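Local coordinates for superantigen-like protein SSL10 (PDB 6LWT) that probably binds the Fc region of human IgG, interfering with C1q recognition and classical complement activation, and probably also inhibits plasma clotting through prothrombin, at residues 137-141 with 172-178; 159-165 with 191-197; 14-19 with 151-156. All coordinates share one frame; numbering follows the deposited sequence.

Contacts 1 and 2 lie within the beta-grasp domain and reach the same five-stranded sheet, in which strands 159-164 and 169-173 are neighbours; contact 3 ties the N-terminal helix to this domain. Contact 1, its centre about 8 Å from that of the chain, is buried and rests on an arginine-carboxylate pair and a carbonyl. Contact 2, partly buried, is antiparallel sheet pairing broken by one beta bulge, with aliphatic side chains under helix 133-148 and polar ones on the other face. Contact 3, its centre about 17 Å from that of the chain, is partly buried and held by aromatic and aliphatic packing edged with lysines. Tyr151 of contact 3 hydrogen-bonds to Arg141 and Leu174 of contact 1.

Contact 1. Residues 137-141 with 172-178; sequences DYKLR and LDLRSKL
With CG beside its backbone N (chi1 -62°) and the chain extended from CG to NE, Arg141 carries its guanidinium from helix 133-148 to the turn at the end of strand 169-173. Asp137, one helical turn earlier, has CG anti to the backbone N (chi1 172°), which sets its carboxylate next to the same guanidinium and against Leu172 and Leu178. Arg141 NE and NH1 both bond to Asp137 OD1, NE at 2.8 Å, and this oxygen lies in the guanidinium plane. The NH2 corner reaches across the contact: Arg141 NH2 donates to Ser176 O at 2.8 Å with an N-H...O angle of 152°, arriving above the carbonyl plane, while NH1 adds a weak bond to the same oxygen. Leu174 CD2 covers one face of the guanidinium, offset toward its rim and 3.7 Å from Arg141 CD. Across the contact the carboxylate otherwise meets aliphatic carbon, with Leu172 CD1 3.5 Å from Asp137 OD1 and Leu178 CB 3.5 Å from Asp137 OD2; Tyr22 OH bonds to this OD2 and to Leu178 N. Within the type I turn from Asp173 to Ser176, Asp173 OD1 accepts from Arg175 N as an Asx turn, and the Arg175 guanidinium grips the same carboxylate side-on. Tyr151 OH bonds to Arg141 NH2 and Leu174 O. In this beta-grasp domain the helix is thus tied to the exit of an edge strand. Paired with an aspartate and covered on one face by Leu174, Arg141 probably stays charged, its guanidinium held in rotation by Asp137, Ser176 O and Tyr151 OH.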
loop_
_atom_site.group_PDB
_atom_site.type_symbol
_atom_site.label_atom_id
_atom_site.label_comp_id
_atom_site.label_asym_id
_atom_site.label_seq_id
_atom_site.Cartn_x
_atom_site.Cartn_y
_atom_site.Cartn_z
ATOM N N ASP A 137 2.090 -1.990 -1.439
ATOM C CA ASP A 137 2.666 -0.998 -2.346
ATOM C C ASP A 137 3.430 0.075 -1.576
ATOM O O ASP A 137 4.615 0.317 -1.841
ATOM C CB ASP A 137 1.569 -0.359 -3.196
ATOM C CG ASP A 137 2.057 0.818 -4.015
ATOM O OD1 ASP A 137 2.826 0.615 -4.989
ATOM O OD2 ASP A 137 1.656 1.966 -3.695
ATOM N N TYR A 138 2.752 0.695 -0.625
ATOM C CA TYR A 138 3.349 1.781 0.149
ATOM C C TYR A 138 4.609 1.358 0.893
ATOM O O TYR A 138 5.641 2.027 0.800
ATOM C CB TYR A 138 2.351 2.371 1.140
ATOM C CG TYR A 138 2.838 3.675 1.731
ATOM C CD1 TYR A 138 3.731 3.695 2.808
ATOM C CD2 TYR A 138 2.421 4.890 1.202
ATOM C CE1 TYR A 138 4.185 4.892 3.332
ATOM C CE2 TYR A 138 2.873 6.093 1.720
ATOM C CZ TYR A 138 3.738 6.089 2.779
ATOM O OH TYR A 138 4.172 7.291 3.282
ATOM N N LYS A 139 4.518 0.269 1.643
ATOM C CA LYS A 139 5.641 -0.154 2.452
ATOM C C LYS A 139 6.814 -0.648 1.598
ATOM O O LYS A 139 7.961 -0.427 1.971
ATOM C CB LYS A 139 5.235 -1.220 3.446
ATOM C CG LYS A 139 4.406 -0.655 4.576
ATOM C CD LYS A 139 4.073 -1.736 5.575
ATOM C CE LYS A 139 3.518 -1.112 6.838
ATOM N NZ LYS A 139 3.260 -2.162 7.848
ATOM N N LEU A 140 6.522 -1.314 0.480
ATOM C CA LEU A 140 7.581 -1.694 -0.457
ATOM C C LEU A 140 8.292 -0.446 -1.017
ATOM O O LEU A 140 9.530 -0.410 -1.069
ATOM C CB LEU A 140 7.052 -2.580 -1.582
ATOM C CG LEU A 140 6.807 -4.045 -1.193
ATOM C CD1 LEU A 140 6.013 -4.781 -2.267
ATOM C CD2 LEU A 140 8.141 -4.738 -0.919
ATOM N N ARG A 141 7.536 0.584 -1.396
ATOM C CA ARG A 141 8.182 1.784 -1.915
ATOM C C ARG A 141 8.996 2.510 -0.867
ATOM O O ARG A 141 10.118 2.944 -1.157
ATOM C CB ARG A 141 7.203 2.729 -2.599
ATOM C CG ARG A 141 6.551 2.065 -3.792
ATOM C CD ARG A 141 5.936 3.076 -4.732
ATOM N NE ARG A 141 4.803 2.514 -5.497
ATOM C CZ ARG A 141 4.360 2.993 -6.657
ATOM N NH1 ARG A 141 3.297 2.434 -7.217
ATOM N NH2 ARG A 141 4.947 4.038 -7.254
ATOM N N LEU A 172 3.481 -3.515 -10.378
ATOM C CA LEU A 172 3.386 -2.097 -10.012
ATOM C C LEU A 172 4.399 -1.256 -10.762
ATOM O O LEU A 172 5.574 -1.632 -10.877
ATOM C CB LEU A 172 3.630 -1.920 -8.525
ATOM C CG LEU A 172 2.756 -2.760 -7.610
ATOM C CD1 LEU A 172 3.258 -2.689 -6.183
ATOM C CD2 LEU A 172 1.328 -2.279 -7.685
ATOM N N ASP A 173 3.934 -0.123 -11.284
ATOM C CA ASP A 173 4.791 0.802 -12.008
ATOM C C ASP A 173 5.276 1.895 -11.047
ATOM O O ASP A 173 4.493 2.714 -10.574
ATOM C CB ASP A 173 4.001 1.411 -13.163
ATOM C CG ASP A 173 4.866 2.245 -14.109
ATOM O OD1 ASP A 173 6.080 2.485 -13.847
ATOM O OD2 ASP A 173 4.287 2.659 -15.139
ATOM N N LEU A 174 6.577 1.924 -10.779
ATOM C CA LEU A 174 7.152 2.926 -9.883
ATOM C C LEU A 174 7.168 4.343 -10.489
ATOM O O LEU A 174 7.363 5.300 -9.757
ATOM C CB LEU A 174 8.552 2.532 -9.402
ATOM C CG LEU A 174 8.598 1.190 -8.644
ATOM C CD1 LEU A 174 10.046 0.825 -8.397
ATOM C CD2 LEU A 174 7.811 1.285 -7.350
ATOM N N ARG A 175 6.899 4.476 -11.783
ATOM C CA ARG A 175 6.818 5.798 -12.409
ATOM C C ARG A 175 5.541 6.579 -12.067
ATOM O O ARG A 175 5.468 7.766 -12.356
ATOM C CB ARG A 175 6.941 5.695 -13.915
ATOM C CG ARG A 175 8.201 4.993 -14.412
ATOM C CD ARG A 175 8.143 4.770 -15.920
ATOM N NE ARG A 175 7.010 3.906 -16.276
ATOM C CZ ARG A 175 6.626 3.631 -17.520
ATOM N NH1 ARG A 175 7.294 4.116 -18.563
ATOM N NH2 ARG A 175 5.570 2.853 -17.722
ATOM N N SER A 176 4.547 5.936 -11.467
ATOM C CA SER A 176 3.386 6.665 -10.979
ATOM C C SER A 176 2.859 6.144 -9.660
ATOM O O SER A 176 3.242 5.060 -9.172
ATOM C CB SER A 176 2.282 6.650 -12.034
ATOM O OG SER A 176 2.026 5.338 -12.450
ATOM N N LYS A 177 1.951 6.926 -9.091
ATOM C CA LYS A 177 1.288 6.537 -7.846
ATOM C C LYS A 177 0.385 5.346 -8.122
ATOM O O LYS A 177 -0.183 5.237 -9.205
ATOM C CB LYS A 177 0.474 7.697 -7.265
ATOM C CG LYS A 177 0.225 7.556 -5.773
ATOM C CD LYS A 177 -1.033 8.264 -5.247
ATOM C CE LYS A 177 -0.851 9.749 -5.043
ATOM N NZ LYS A 177 -2.058 10.359 -4.402
ATOM N N LEU A 178 0.237 4.442 -7.154
ATOM C CA LEU A 178 -0.795 3.407 -7.282
ATOM C C LEU A 178 -2.143 4.108 -7.469
ATOM O O LEU A 178 -2.410 5.088 -6.800
ATOM C CB LEU A 178 -0.863 2.520 -6.039
ATOM C CG LEU A 178 -1.843 1.350 -6.074
ATOM C CD1 LEU A 178 -1.439 0.321 -7.111
ATOM C CD2 LEU A 178 -1.911 0.688 -4.712
#

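Contact 2. Residues 159-165 with 191-197; sequences RVKISLK and QIKDIEV
Ser163 O is gripped by two successive backbone N-H groups of the opposite strand: Lys193 N donates at 2.7 Å to Ser163 O, and Asp194 N adds a weak bond. Lys193 and Asp194 thus share one partner and form a classic beta bulge, which shifts the register by one residue, so that Leu164 pairs with Ile192. Before the bulge the antiparallel pairing is regular. Lys161 N bonds to Glu196 O at 2.8 Å, in the carbonyl plane, and Glu196 N returns a bond to Lys161 O; Ser163 N meets Asp194 O almost head-on. Beyond it, Lys165 N closes on Gln191 O at 2.7 Å. These are two adjacent inner strands of the mixed beta-grasp sheet, 192-198 the central one, lying between 159-164 and 106-110, and helix 133-148 covers the face carrying Val160, Ile162, Ile195 and Val197. On that face Val160 CG1 lies 3.7 Å from Ile195 CG2, the two side chains pointing the same way. With CG1 beside the backbone N (chi1 -56°), Ile195 turns CG2 to the strand 159-164 side, where it also touches Ile162 CG1. Leu136, Leu140 and Leu144 of the helix pack on Ile162, Ile195 and Val197 respectively, with Leu136 reaching Ile192 too. Past the bulge Leu164 CD2 packs 3.9 Å from Ile192 CG1. The other face is polar: a water is hydrogen-bonded to Lys161 O, to Asp194 OD1 at 2.6 Å and to Ser163 OG at 2.7 Å, bridging both strands beside the Ser163-Asp194 pair.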
loop_
_atom_site.group_PDB
_atom_site.type_symbol
_atom_site.label_atom_id
_atom_site.label_comp_id
_atom_site.label_asym_id
_atom_site.label_seq_id
_atom_site.Cartn_x
_atom_site.Cartn_y
_atom_site.Cartn_z
ATOM N N ARG A 159 9.961 -1.214 -11.721
ATOM C CA ARG A 159 8.752 -2.000 -11.577
ATOM C C ARG A 159 8.869 -2.893 -10.365
ATOM O O ARG A 159 9.973 -3.247 -9.944
ATOM C CB ARG A 159 8.514 -2.880 -12.800
ATOM C CG ARG A 159 8.546 -2.166 -14.147
ATOM C CD ARG A 159 7.380 -1.211 -14.401
ATOM N NE ARG A 159 7.537 -0.672 -15.756
ATOM C CZ ARG A 159 8.296 0.374 -16.097
ATOM N NH1 ARG A 159 8.973 1.086 -15.191
ATOM N NH2 ARG A 159 8.375 0.721 -17.380
ATOM N N VAL A 160 7.721 -3.246 -9.800
ATOM C CA VAL A 160 7.685 -4.213 -8.712
ATOM C C VAL A 160 6.639 -5.265 -9.033
ATOM O O VAL A 160 5.489 -4.902 -9.167
ATOM C CB VAL A 160 7.295 -3.557 -7.377
ATOM C CG1 VAL A 160 7.214 -4.626 -6.291
ATOM C CG2 VAL A 160 8.270 -2.448 -7.000
ATOM N N LYS A 161 7.017 -6.539 -9.114
ATOM C CA LYS A 161 6.070 -7.614 -9.426
ATOM C C LYS A 161 5.889 -8.502 -8.201
ATOM O O LYS A 161 6.828 -9.184 -7.782
ATOM C CB LYS A 161 6.525 -8.445 -10.623
ATOM C CG LYS A 161 5.563 -9.581 -11.007
ATOM C CD LYS A 161 6.126 -10.482 -12.103
ATOM C CE LYS A 161 5.151 -11.594 -12.474
ATOM N NZ LYS A 161 5.264 -12.018 -13.903
ATOM N N ILE A 162 4.681 -8.489 -7.661
ATOM C CA ILE A 162 4.329 -9.328 -6.523
ATOM C C ILE A 162 3.634 -10.581 -7.076
ATOM O O ILE A 162 2.543 -10.486 -7.645
ATOM C CB ILE A 162 3.402 -8.562 -5.556
ATOM C CG1 ILE A 162 4.083 -7.282 -5.035
ATOM C CG2 ILE A 162 2.951 -9.452 -4.410
ATOM C CD1 ILE A 162 3.103 -6.200 -4.630
ATOM N N SER A 163 4.249 -11.750 -6.891
ATOM C CA SER A 163 3.696 -12.984 -7.371
ATOM C C SER A 163 3.150 -13.830 -6.226
ATOM O O SER A 163 3.766 -13.931 -5.140
ATOM C CB SER A 163 4.756 -13.751 -8.162
ATOM O OG SER A 163 5.127 -12.988 -9.306
ATOM N N LEU A 164 2.004 -14.441 -6.488
ATOM C CA LEU A 164 1.347 -15.322 -5.550
ATOM C C LEU A 164 1.609 -16.777 -5.946
ATOM O O LEU A 164 1.958 -17.077 -7.092
ATOM C CB LEU A 164 -0.148 -15.045 -5.465
ATOM C CG LEU A 164 -0.632 -13.604 -5.206
ATOM C CD1 LEU A 164 -2.119 -13.604 -4.902
ATOM C CD2 LEU A 164 0.186 -12.892 -4.147
ATOM N N LYS A 165 1.462 -17.676 -4.980
ATOM C CA LYS A 165 1.742 -19.094 -5.214
ATOM C C LYS A 165 0.940 -19.738 -6.354
ATOM O O LYS A 165 1.449 -20.640 -7.026
ATOM C CB LYS A 165 1.590 -19.877 -3.904
ATOM C CG LYS A 165 2.781 -19.620 -3.009
ATOM C CD LYS A 165 2.539 -20.000 -1.567
ATOM C CE LYS A 165 3.703 -19.493 -0.752
ATOM N NZ LYS A 165 3.529 -19.849 0.671
ATOM N N GLN A 191 0.049 -16.353 0.752
ATOM C CA GLN A 191 0.057 -16.640 -0.666
ATOM C C GLN A 191 1.150 -15.956 -1.458
ATOM O O GLN A 191 1.412 -16.366 -2.581
ATOM C CB GLN A 191 -1.332 -16.367 -1.287
ATOM C CG GLN A 191 -2.395 -17.364 -0.818
ATOM C CD GLN A 191 -1.971 -18.831 -1.051
ATOM O OE1 GLN A 191 -1.982 -19.320 -2.182
ATOM N NE2 GLN A 191 -1.583 -19.532 0.018
ATOM N N ILE A 192 1.826 -14.963 -0.882
ATOM C CA ILE A 192 2.840 -14.234 -1.627
ATOM C C ILE A 192 4.062 -15.145 -1.748
ATOM O O ILE A 192 4.596 -15.626 -0.745
ATOM C CB ILE A 192 3.199 -12.884 -0.987
ATOM C CG1 ILE A 192 1.944 -12.017 -0.791
ATOM C CG2 ILE A 192 4.220 -12.145 -1.844
ATOM C CD1 ILE A 192 2.166 -10.822 0.092
ATOM N N LYS A 193 4.487 -15.382 -2.977
ATOM C CA LYS A 193 5.625 -16.266 -3.273
ATOM C C LYS A 193 6.889 -15.435 -3.268
ATOM O O LYS A 193 7.817 -15.706 -2.519
ATOM C CB LYS A 193 5.423 -16.969 -4.630
ATOM C CG LYS A 193 6.550 -17.921 -5.061
ATOM C CD LYS A 193 6.434 -18.331 -6.535
ATOM C CE LYS A 193 5.769 -19.689 -6.737
ATOM N NZ LYS A 193 6.769 -20.799 -6.841
ATOM N N ASP A 194 6.929 -14.400 -4.103
ATOM C CA ASP A 194 8.100 -13.543 -4.190
ATOM C C ASP A 194 7.725 -12.166 -4.716
ATOM O O ASP A 194 6.616 -11.973 -5.220
ATOM C CB ASP A 194 9.207 -14.189 -5.045
ATOM C CG ASP A 194 8.698 -14.702 -6.371
ATOM O OD1 ASP A 194 8.132 -13.911 -7.120
ATOM O OD2 ASP A 194 8.839 -15.913 -6.661
ATOM N N ILE A 195 8.659 -11.238 -4.564
ATOM C CA ILE A 195 8.507 -9.849 -4.963
ATOM C C ILE A 195 9.759 -9.476 -5.757
ATOM O O ILE A 195 10.854 -9.451 -5.197
ATOM C CB ILE A 195 8.347 -8.927 -3.731
ATOM C CG1 ILE A 195 7.151 -9.370 -2.846
ATOM C CG2 ILE A 195 8.150 -7.501 -4.166
ATOM C CD1 ILE A 195 7.142 -8.761 -1.472
ATOM N N GLU A 196 9.589 -9.189 -7.041
ATOM C CA GLU A 196 10.696 -8.901 -7.947
ATOM C C GLU A 196 10.713 -7.406 -8.217
ATOM O O GLU A 196 9.731 -6.876 -8.718
ATOM C CB GLU A 196 10.546 -9.673 -9.262
ATOM C CG GLU A 196 11.769 -9.510 -10.160
ATOM C CD GLU A 196 11.621 -10.076 -11.567
ATOM O OE1 GLU A 196 12.570 -9.848 -12.350
ATOM O OE2 GLU A 196 10.583 -10.698 -11.910
ATOM N N VAL A 197 11.817 -6.745 -7.880
ATOM C CA VAL A 197 11.980 -5.300 -8.087
ATOM C C VAL A 197 13.047 -5.098 -9.157
ATOM O O VAL A 197 14.153 -5.628 -9.044
ATOM C CB VAL A 197 12.390 -4.572 -6.800
ATOM C CG1 VAL A 197 12.548 -3.070 -7.068
ATOM C CG2 VAL A 197 11.377 -4.821 -5.685
HETATM O O HOH W 1 7.422 -11.861 -8.485
#

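Contact 3. Residues 14-19 with 151-156; sequences DKEALY and YKTISK
The N-terminal helix 14-22 packs here on the loop between helix 133-148 and strand 159-164 of the beta-grasp domain, and the Tyr151 ring is the main platform. Leu18 CB sits over the centre of that ring in a CH-pi contact, 3.7 Å from the centroid and only 9° off the normal. Leu18 CD1 reaches on to Tyr151 CE1, 3.8 Å away, and to Lys156 CD, so its branch fills the corner between the ring and the lysine chain. Tyr19 continues the row: its CB lies 3.8 Å from Tyr151 CB, while its own ring, directed by CG anti to the backbone N (chi1 172°), extends past the Tyr151 backbone toward Lys152. There Lys152 NZ gives a weak hydrogen bond to Tyr19 OH at 3.1 Å, its chain bending at the last torsion to bring the amine round. Ile145 of helix 133-148 touches both tyrosines.

Lys15 reaches over the loop, its bent chain placing Lys15 CE 3.6 Å from both Tyr151 O and Ile154 O. Lys156 lies across the start of the helix, with Lys156 CD 4.0 Å from Lys15 N and Lys156 NZ 4.1 Å from Asp14 OD2, opposite charges near each other but beyond a salt bridge. Tyr151 OH, bonded into contact 1, fixes the far end of the ring and would hold it in position against Leu18. The arrangement fits the two-domain fold of the staphylococcal and streptococcal toxin family, in which an N-terminal helix preceding the OB-fold strands rests against the C-terminal beta-grasp domain.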
loop_
_atom_site.group_PDB
_atom_site.type_symbol
_atom_site.label_atom_id
_atom_site.label_comp_id
_atom_site.label_asym_id
_atom_site.label_seq_id
_atom_site.Cartn_x
_atom_site.Cartn_y
_atom_site.Cartn_z
ATOM N N ASP A 14 7.194 15.081 -11.063
ATOM C CA ASP A 14 6.461 13.865 -10.696
ATOM C C ASP A 14 7.297 12.970 -9.776
ATOM O O ASP A 14 6.779 12.440 -8.803
ATOM C CB ASP A 14 5.975 13.075 -11.912
ATOM C CG ASP A 14 5.012 11.964 -11.525
ATOM O OD1 ASP A 14 4.264 12.142 -10.538
ATOM O OD2 ASP A 14 4.999 10.910 -12.193
ATOM N N LYS A 15 8.584 12.844 -10.068
ATOM C CA LYS A 15 9.509 12.148 -9.172
ATOM C C LYS A 15 9.501 12.722 -7.753
ATOM O O LYS A 15 9.458 11.962 -6.788
ATOM C CB LYS A 15 10.914 12.167 -9.743
ATOM C CG LYS A 15 11.913 11.332 -8.964
ATOM C CD LYS A 15 13.220 11.226 -9.741
ATOM C CE LYS A 15 14.443 11.396 -8.864
ATOM N NZ LYS A 15 14.606 12.819 -8.481
ATOM N N GLU A 16 9.533 14.051 -7.619
ATOM C CA GLU A 16 9.458 14.680 -6.303
ATOM C C GLU A 16 8.094 14.441 -5.627
ATOM O O GLU A 16 8.027 14.188 -4.432
ATOM C CB GLU A 16 9.753 16.191 -6.398
ATOM C CG GLU A 16 9.854 16.902 -5.046
ATOM C CD GLU A 16 10.906 16.328 -4.104
ATOM O OE1 GLU A 16 11.976 15.872 -4.587
ATOM O OE2 GLU A 16 10.670 16.354 -2.874
ATOM N N ALA A 17 7.020 14.506 -6.404
ATOM C CA ALA A 17 5.688 14.225 -5.882
ATOM C C ALA A 17 5.596 12.789 -5.345
ATOM O O ALA A 17 4.991 12.556 -4.309
ATOM C CB ALA A 17 4.637 14.447 -6.955
ATOM N N LEU A 18 6.221 11.844 -6.037
ATOM C CA LEU A 18 6.257 10.449 -5.561
ATOM C C LEU A 18 7.058 10.304 -4.280
ATOM O O LEU A 18 6.624 9.622 -3.354
ATOM C CB LEU A 18 6.772 9.508 -6.662
ATOM C CG LEU A 18 5.830 9.345 -7.866
ATOM C CD1 LEU A 18 6.533 8.746 -9.075
ATOM C CD2 LEU A 18 4.624 8.497 -7.482
ATOM N N TYR A 19 8.206 10.989 -4.210
ATOM C CA TYR A 19 9.028 10.982 -3.015
ATOM C C TYR A 19 8.244 11.478 -1.798
ATOM O O TYR A 19 8.255 10.863 -0.724
ATOM C CB TYR A 19 10.289 11.845 -3.236
ATOM C CG TYR A 19 11.070 12.031 -1.971
ATOM C CD1 TYR A 19 11.722 10.957 -1.385
ATOM C CD2 TYR A 19 11.146 13.271 -1.348
ATOM C CE1 TYR A 19 12.414 11.101 -0.201
ATOM C CE2 TYR A 19 11.842 13.437 -0.158
ATOM C CZ TYR A 19 12.475 12.347 0.415
ATOM O OH TYR A 19 13.182 12.482 1.591
ATOM N N TYR A 151 13.422 7.462 -5.958
ATOM C CA TYR A 151 12.886 8.845 -6.037
ATOM C C TYR A 151 13.761 9.930 -5.374
ATOM O O TYR A 151 13.404 11.107 -5.409
ATOM C CB TYR A 151 11.479 8.962 -5.434
ATOM C CG TYR A 151 10.447 7.940 -5.858
ATOM C CD1 TYR A 151 10.329 7.548 -7.180
ATOM C CD2 TYR A 151 9.540 7.417 -4.931
ATOM C CE1 TYR A 151 9.355 6.640 -7.574
ATOM C CE2 TYR A 151 8.551 6.511 -5.316
ATOM C CZ TYR A 151 8.466 6.132 -6.643
ATOM O OH TYR A 151 7.509 5.246 -7.068
ATOM N N LYS A 152 14.865 9.545 -4.751
ATOM C CA LYS A 152 15.705 10.464 -3.991
ATOM C C LYS A 152 17.012 10.626 -4.743
ATOM O O LYS A 152 17.367 11.723 -5.131
ATOM C CB LYS A 152 15.941 9.931 -2.572
ATOM C CG LYS A 152 16.401 10.983 -1.577
ATOM C CD LYS A 152 17.008 10.354 -0.330
ATOM C CE LYS A 152 17.420 11.411 0.681
ATOM N NZ LYS A 152 16.252 11.903 1.464
ATOM N N THR A 153 17.724 9.525 -4.949
ATOM C CA THR A 153 19.012 9.544 -5.621
ATOM C C THR A 153 19.032 8.717 -6.909
ATOM O O THR A 153 19.996 8.784 -7.660
ATOM C CB THR A 153 20.102 9.056 -4.643
ATOM O OG1 THR A 153 19.783 7.737 -4.184
ATOM C CG2 THR A 153 20.203 10.020 -3.415
ATOM N N ILE A 154 17.982 7.930 -7.168
ATOM C CA ILE A 154 17.851 7.191 -8.409
ATOM C C ILE A 154 16.495 7.514 -9.019
ATOM O O ILE A 154 15.621 8.075 -8.355
ATOM C CB ILE A 154 18.033 5.669 -8.198
ATOM C CG1 ILE A 154 16.915 5.062 -7.342
ATOM C CG2 ILE A 154 19.379 5.391 -7.517
ATOM C CD1 ILE A 154 16.913 3.552 -7.342
ATOM N N SER A 155 16.318 7.134 -10.267
ATOM C CA SER A 155 15.122 7.502 -11.010
ATOM C C SER A 155 13.859 6.762 -10.546
ATOM O O SER A 155 13.925 5.764 -9.829
ATOM C CB SER A 155 15.326 7.247 -12.491
ATOM O OG SER A 155 15.121 5.882 -12.790
ATOM N N LYS A 156 12.718 7.259 -11.017
ATOM C CA LYS A 156 11.438 6.596 -10.802
ATOM C C LYS A 156 11.173 5.449 -11.781
ATOM O O LYS A 156 10.137 4.806 -11.666
ATOM C CB LYS A 156 10.290 7.618 -10.841
ATOM C CG LYS A 156 10.007 8.252 -12.198
ATOM C CD LYS A 156 9.031 9.414 -12.046
ATOM C CE LYS A 156 9.009 10.306 -13.276
ATOM N NZ LYS A 156 8.276 9.647 -14.385
#